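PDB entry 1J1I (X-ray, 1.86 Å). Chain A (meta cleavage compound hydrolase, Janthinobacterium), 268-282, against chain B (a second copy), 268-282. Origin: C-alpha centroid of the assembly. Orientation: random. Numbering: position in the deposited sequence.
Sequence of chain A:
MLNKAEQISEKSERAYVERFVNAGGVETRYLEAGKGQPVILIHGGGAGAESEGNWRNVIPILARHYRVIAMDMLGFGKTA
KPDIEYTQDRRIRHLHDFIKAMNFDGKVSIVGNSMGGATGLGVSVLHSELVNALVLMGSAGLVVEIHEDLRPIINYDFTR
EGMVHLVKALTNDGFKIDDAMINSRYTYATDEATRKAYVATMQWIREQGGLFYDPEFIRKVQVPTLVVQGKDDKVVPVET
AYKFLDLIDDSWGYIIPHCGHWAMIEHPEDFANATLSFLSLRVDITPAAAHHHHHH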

# COMPACT_ATOMS: atom_id res chain seq x y z
N PRO A 268 0.10 -4.71 -13.95
CA PRO A 268 -1.11 -3.91 -14.16
C PRO A 268 -2.27 -4.15 -13.19
O PRO A 268 -2.84 -3.20 -12.66
N GLU A 269 -2.61 -5.42 -12.95
CA GLU A 269 -3.71 -5.75 -12.04
C GLU A 269 -3.42 -5.25 -10.63
O GLU A 269 -4.29 -4.68 -9.96
N ASP A 270 -2.19 -5.49 -10.18
CA ASP A 270 -1.78 -5.08 -8.85
C ASP A 270 -1.88 -3.55 -8.74
O ASP A 270 -2.50 -3.03 -7.82
N PHE A 271 -1.28 -2.85 -9.68
CA PHE A 271 -1.31 -1.39 -9.66
C PHE A 271 -2.72 -0.81 -9.75
O PHE A 271 -3.06 0.11 -9.00
N ALA A 272 -3.52 -1.33 -10.67
CA ALA A 272 -4.88 -0.84 -10.87
C ALA A 272 -5.74 -1.01 -9.63
O ALA A 272 -6.50 -0.12 -9.27
N ASN A 273 -5.61 -2.17 -8.98
CA ASN A 273 -6.38 -2.45 -7.78
C ASN A 273 -5.96 -1.56 -6.62
O ASN A 273 -6.80 -1.08 -5.86
N ALA A 274 -4.66 -1.34 -6.48
CA ALA A 274 -4.15 -0.50 -5.41
C ALA A 274 -4.67 0.93 -5.62
O ALA A 274 -4.99 1.63 -4.65
N THR A 275 -4.75 1.34 -6.88
CA THR A 275 -5.24 2.67 -7.22
C THR A 275 -6.74 2.77 -6.96
O THR A 275 -7.21 3.77 -6.42
N LEU A 276 -7.49 1.73 -7.33
CA LEU A 276 -8.93 1.73 -7.10
C LEU A 276 -9.21 1.84 -5.61
O LEU A 276 -10.07 2.61 -5.19
N SER A 277 -8.48 1.07 -4.82
CA SER A 277 -8.64 1.06 -3.38
C SER A 277 -8.36 2.46 -2.81
O SER A 277 -9.13 2.97 -1.99
N PHE A 278 -7.27 3.07 -3.24
CA PHE A 278 -6.91 4.41 -2.78
C PHE A 278 -8.00 5.43 -3.12
O PHE A 278 -8.45 6.19 -2.26
N LEU A 279 -8.43 5.43 -4.38
CA LEU A 279 -9.46 6.36 -4.82
C LEU A 279 -10.82 6.15 -4.15
O LEU A 279 -11.58 7.10 -3.98
N SER A 280 -11.12 4.91 -3.76
CA SER A 280 -12.40 4.61 -3.12
C SER A 280 -12.54 5.29 -1.76
O SER A 280 -13.64 5.64 -1.34
N LEU A 281 -11.42 5.48 -1.08
CA LEU A 281 -11.43 6.14 0.22
C LEU A 281 -11.56 7.64 0.04
O LEU A 281 -12.24 8.31 0.81
N ARG A 282 -10.90 8.16 -0.99
CA ARG A 282 -10.92 9.59 -1.29
C ARG A 282 -12.12 9.99 -2.14
O ARG A 282 -12.89 9.10 -2.54
N PRO B 268 -10.69 1.50 10.02
CA PRO B 268 -11.18 0.19 9.59
C PRO B 268 -11.44 0.00 8.10
O PRO B 268 -11.01 -1.00 7.52
N GLU B 269 -12.13 0.95 7.47
CA GLU B 269 -12.43 0.86 6.05
C GLU B 269 -11.15 0.84 5.21
O GLU B 269 -11.01 0.05 4.27
N ASP B 270 -10.23 1.73 5.56
CA ASP B 270 -8.96 1.82 4.86
C ASP B 270 -8.21 0.50 4.99
O ASP B 270 -7.78 -0.09 3.99
N PHE B 271 -8.05 0.02 6.22
CA PHE B 271 -7.35 -1.23 6.44
C PHE B 271 -7.99 -2.44 5.76
O PHE B 271 -7.30 -3.25 5.15
N ALA B 272 -9.31 -2.56 5.91
CA ALA B 272 -10.04 -3.68 5.33
C ALA B 272 -9.91 -3.73 3.81
O ALA B 272 -9.73 -4.80 3.24
N ASN B 273 -10.01 -2.57 3.18
CA ASN B 273 -9.90 -2.49 1.73
C ASN B 273 -8.50 -2.82 1.25
O ASN B 273 -8.34 -3.50 0.24
N ALA B 274 -7.49 -2.34 1.97
CA ALA B 274 -6.11 -2.61 1.60
C ALA B 274 -5.86 -4.12 1.71
O ALA B 274 -5.13 -4.70 0.89
N THR B 275 -6.47 -4.74 2.71
CA THR B 275 -6.33 -6.17 2.92
C THR B 275 -7.06 -6.95 1.83
O THR B 275 -6.54 -7.94 1.31
N LEU B 276 -8.26 -6.51 1.48
CA LEU B 276 -9.03 -7.17 0.43
C LEU B 276 -8.25 -7.14 -0.88
O LEU B 276 -8.16 -8.14 -1.58
N SER B 277 -7.70 -5.97 -1.19
CA SER B 277 -6.93 -5.78 -2.41
C SER B 277 -5.72 -6.72 -2.43
O SER B 277 -5.46 -7.39 -3.43
N PHE B 278 -5.00 -6.79 -1.32
CA PHE B 278 -3.83 -7.66 -1.22
C PHE B 278 -4.22 -9.13 -1.42
O PHE B 278 -3.61 -9.84 -2.22
N LEU B 279 -5.25 -9.57 -0.71
CA LEU B 279 -5.70 -10.95 -0.81
C LEU B 279 -6.25 -11.32 -2.20
O LEU B 279 -6.16 -12.47 -2.61
N SER B 280 -6.81 -10.34 -2.91
CA SER B 280 -7.38 -10.61 -4.23
C SER B 280 -6.31 -11.00 -5.24
O SER B 280 -6.57 -11.76 -6.17
N LEU B 281 -5.10 -10.49 -5.06
CA LEU B 281 -4.00 -10.81 -5.96
C LEU B 281 -3.45 -12.19 -5.62
O LEU B 281 -3.08 -12.95 -6.50
N ARG B 282 -3.41 -12.50 -4.32
CA ARG B 282 -2.89 -13.78 -3.85
C ARG B 282 -3.96 -14.87 -3.83
O ARG B 282 -5.12 -14.56 -4.16

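No direct hydrogen bond joins the two helices; the strongest polar links across the two-fold axis run through water. Water 1 donates to A:Asp270 O at 2.8 Å and is hydrogen-bonded to B:Ser277 OG at 3.0 Å, and water 2 repeats the bridge between B:Asp270 O and A:Ser277 OG. Serine suits this position because its hydroxyl can hydrogen-bond a water, and the t rotamer (chi1 -176°) places OG where it does so. The same oxygen, A:Ser277 OG, rests 3.7 Å from B:Asn273 CB, where the helices, running nearly antiparallel at 165°, bring the CA atoms of these residues within 6.3 Å.

A:Asp270, buried and t at chi1, points sideways, and its carboxylate is satisfied by hydrogen bonds elsewhere in the structure. The CA-to-CB bond of A:Arg282, m at chi1, also points sideways, but its long chain carries the guanidinium nearer the partner. A:Arg282 NH2 stops 4.5 Å from B:Asp270 OD1, beyond a salt bridge, so the opposite charges are merely neighbours.

A:Ser280 takes the p rotamer, which turns its hydroxyl back to its own helix: A:Ser280 OG donates to A:Ser277 O at 2.6 Å. A:Asn273, m at chi1, points toward the partner and places A:Asn273 ND2 3.5 Å from B:Ser280 OG.

At each end of the contact leucine supplies the bulk. A:Leu281, m at chi1 and t at chi2, points toward chain B and has the largest covered area of its stretch, 71 Å². A:Leu281 CD1 lies 3.2 Å from B:Asp270 OD2, and A:Leu281 CD2 packs 4.2 Å from B:Glu269 C, so its branched end fits against the first turn of the opposing helix. A:Phe271 and A:Phe278, both t at chi1, point away and make no contact with chain B's stretch.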

# COMPACT_ATOMS: atom_id res chain seq x y z
CB PRO A 268 -1.47 -4.19 -15.62
CG PRO A 268 -0.89 -5.56 -15.88
CD PRO A 268 0.43 -5.51 -15.15
CB GLU A 269 -3.94 -7.25 -12.02
CG GLU A 269 -4.53 -7.80 -13.31
CD GLU A 269 -5.95 -8.30 -13.12
OE1 GLU A 269 -6.15 -9.29 -12.38
OE2 GLU A 269 -6.88 -7.70 -13.71
CB ASP A 270 -0.34 -5.54 -8.58
CG ASP A 270 0.12 -5.25 -7.15
OD1 ASP A 270 1.23 -5.68 -6.78
OD2 ASP A 270 -0.63 -4.59 -6.41
CB PHE A 271 -0.48 -0.81 -10.81
CG PHE A 271 -0.58 0.68 -10.89
CD1 PHE A 271 0.22 1.49 -10.09
CD2 PHE A 271 -1.53 1.28 -11.71
CE1 PHE A 271 0.07 2.87 -10.09
CE2 PHE A 271 -1.69 2.66 -11.72
CZ PHE A 271 -0.89 3.46 -10.91
CB ALA A 272 -5.53 -1.57 -12.05
CB ASN A 273 -6.24 -3.92 -7.40
CG ASN A 273 -7.29 -4.79 -8.06
OD1 ASN A 273 -7.56 -4.67 -9.25
ND2 ASN A 273 -7.90 -5.67 -7.28
CB ALA A 274 -2.62 -0.51 -5.42
CB THR A 275 -4.96 3.00 -8.69
OG1 THR A 275 -3.55 2.99 -8.93
CG2 THR A 275 -5.52 4.38 -9.05
CB LEU A 276 -9.56 0.44 -7.64
CG LEU A 276 -9.69 0.31 -9.16
CD1 LEU A 276 -10.22 -1.07 -9.52
CD2 LEU A 276 -10.62 1.40 -9.68
CB SER A 277 -7.69 0.03 -2.76
OG SER A 277 -7.86 -0.09 -1.36
CB PHE A 278 -5.59 4.84 -3.41
CG PHE A 278 -5.19 6.26 -3.08
CD1 PHE A 278 -4.93 6.64 -1.77
CD2 PHE A 278 -5.07 7.21 -4.09
CE1 PHE A 278 -4.54 7.95 -1.47
CE2 PHE A 278 -4.68 8.52 -3.80
CZ PHE A 278 -4.41 8.89 -2.49
CB LEU A 279 -9.62 6.28 -6.34
CG LEU A 279 -8.38 6.68 -7.15
CD1 LEU A 279 -8.64 6.45 -8.63
CD2 LEU A 279 -8.04 8.14 -6.88
CB SER A 280 -12.59 3.10 -2.95
OG SER A 280 -11.69 2.58 -1.99
CB LEU A 281 -10.14 5.84 0.99
CG LEU A 281 -9.83 4.40 1.38
CD1 LEU A 281 -8.48 4.35 2.07
CD2 LEU A 281 -10.93 3.85 2.29
CB ARG A 282 -9.62 10.00 -1.99
CG ARG A 282 -8.36 9.50 -1.30
CD ARG A 282 -8.36 9.86 0.18
NE ARG A 282 -8.31 8.67 1.02
CZ ARG A 282 -8.47 8.67 2.34
NH1 ARG A 282 -8.69 9.81 2.99
NH2 ARG A 282 -8.40 7.53 3.03
CB PRO B 268 -12.43 -0.02 10.46
CG PRO B 268 -12.89 1.38 10.75
CD PRO B 268 -11.60 2.12 11.00
CB GLU B 269 -13.31 2.03 5.61
CG GLU B 269 -14.72 1.97 6.15
CD GLU B 269 -15.75 1.73 5.06
OE1 GLU B 269 -15.91 2.61 4.18
OE2 GLU B 269 -16.39 0.65 5.07
CB ASP B 270 -8.13 2.97 5.43
CG ASP B 270 -6.84 3.22 4.66
OD1 ASP B 270 -6.13 4.20 4.96
OD2 ASP B 270 -6.53 2.42 3.75
CB PHE B 271 -7.23 -1.53 7.94
CG PHE B 271 -6.61 -2.86 8.22
CD1 PHE B 271 -5.22 -3.00 8.23
CD2 PHE B 271 -7.40 -3.99 8.39
CE1 PHE B 271 -4.64 -4.26 8.39
CE2 PHE B 271 -6.83 -5.24 8.55
CZ PHE B 271 -5.44 -5.38 8.55
CB ALA B 272 -11.52 -3.59 5.72
CB ASN B 273 -10.31 -1.10 1.25
CG ASN B 273 -11.80 -1.00 0.96
OD1 ASN B 273 -12.63 -1.44 1.75
ND2 ASN B 273 -12.14 -0.40 -0.17
CB ALA B 274 -5.17 -1.85 2.53
CB THR B 275 -6.88 -6.59 4.29
OG1 THR B 275 -6.14 -5.93 5.33
CG2 THR B 275 -6.76 -8.11 4.48
CB LEU B 276 -10.39 -6.49 0.22
CG LEU B 276 -11.45 -6.72 1.30
CD1 LEU B 276 -12.68 -5.87 1.01
CD2 LEU B 276 -11.80 -8.19 1.35
CB SER B 277 -6.47 -4.32 -2.50
OG SER B 277 -5.79 -4.05 -3.71
CB PHE B 278 -3.17 -7.50 0.15
CG PHE B 278 -2.03 -8.45 0.40
CD1 PHE B 278 -0.88 -8.40 -0.39
CD2 PHE B 278 -2.09 -9.38 1.43
CE1 PHE B 278 0.19 -9.27 -0.15
CE2 PHE B 278 -1.03 -10.25 1.68
CZ PHE B 278 0.11 -10.19 0.89
CB LEU B 279 -6.76 -11.24 0.26
CG LEU B 279 -6.28 -11.12 1.70
CD1 LEU B 279 -7.45 -11.32 2.65
CD2 LEU B 279 -5.18 -12.14 1.96
CB SER B 280 -8.14 -9.38 -4.75
OG SER B 280 -7.25 -8.32 -5.05
CB LEU B 281 -2.87 -9.78 -5.82
CG LEU B 281 -3.16 -8.33 -6.21
CD1 LEU B 281 -1.91 -7.50 -5.93
CD2 LEU B 281 -3.56 -8.24 -7.68
CB ARG B 282 -2.30 -13.61 -2.44
CG ARG B 282 -1.33 -12.44 -2.30
CD ARG B 282 -0.27 -12.47 -3.39
NE ARG B 282 -0.31 -11.28 -4.23
CZ ARG B 282 0.39 -11.12 -5.35
NH1 ARG B 282 1.20 -12.08 -5.77
NH2 ARG B 282 0.28 -9.99 -6.04
O HOH W 1 -3.42 -4.31 -5.49
O HOH W 2 -7.58 0.98 1.41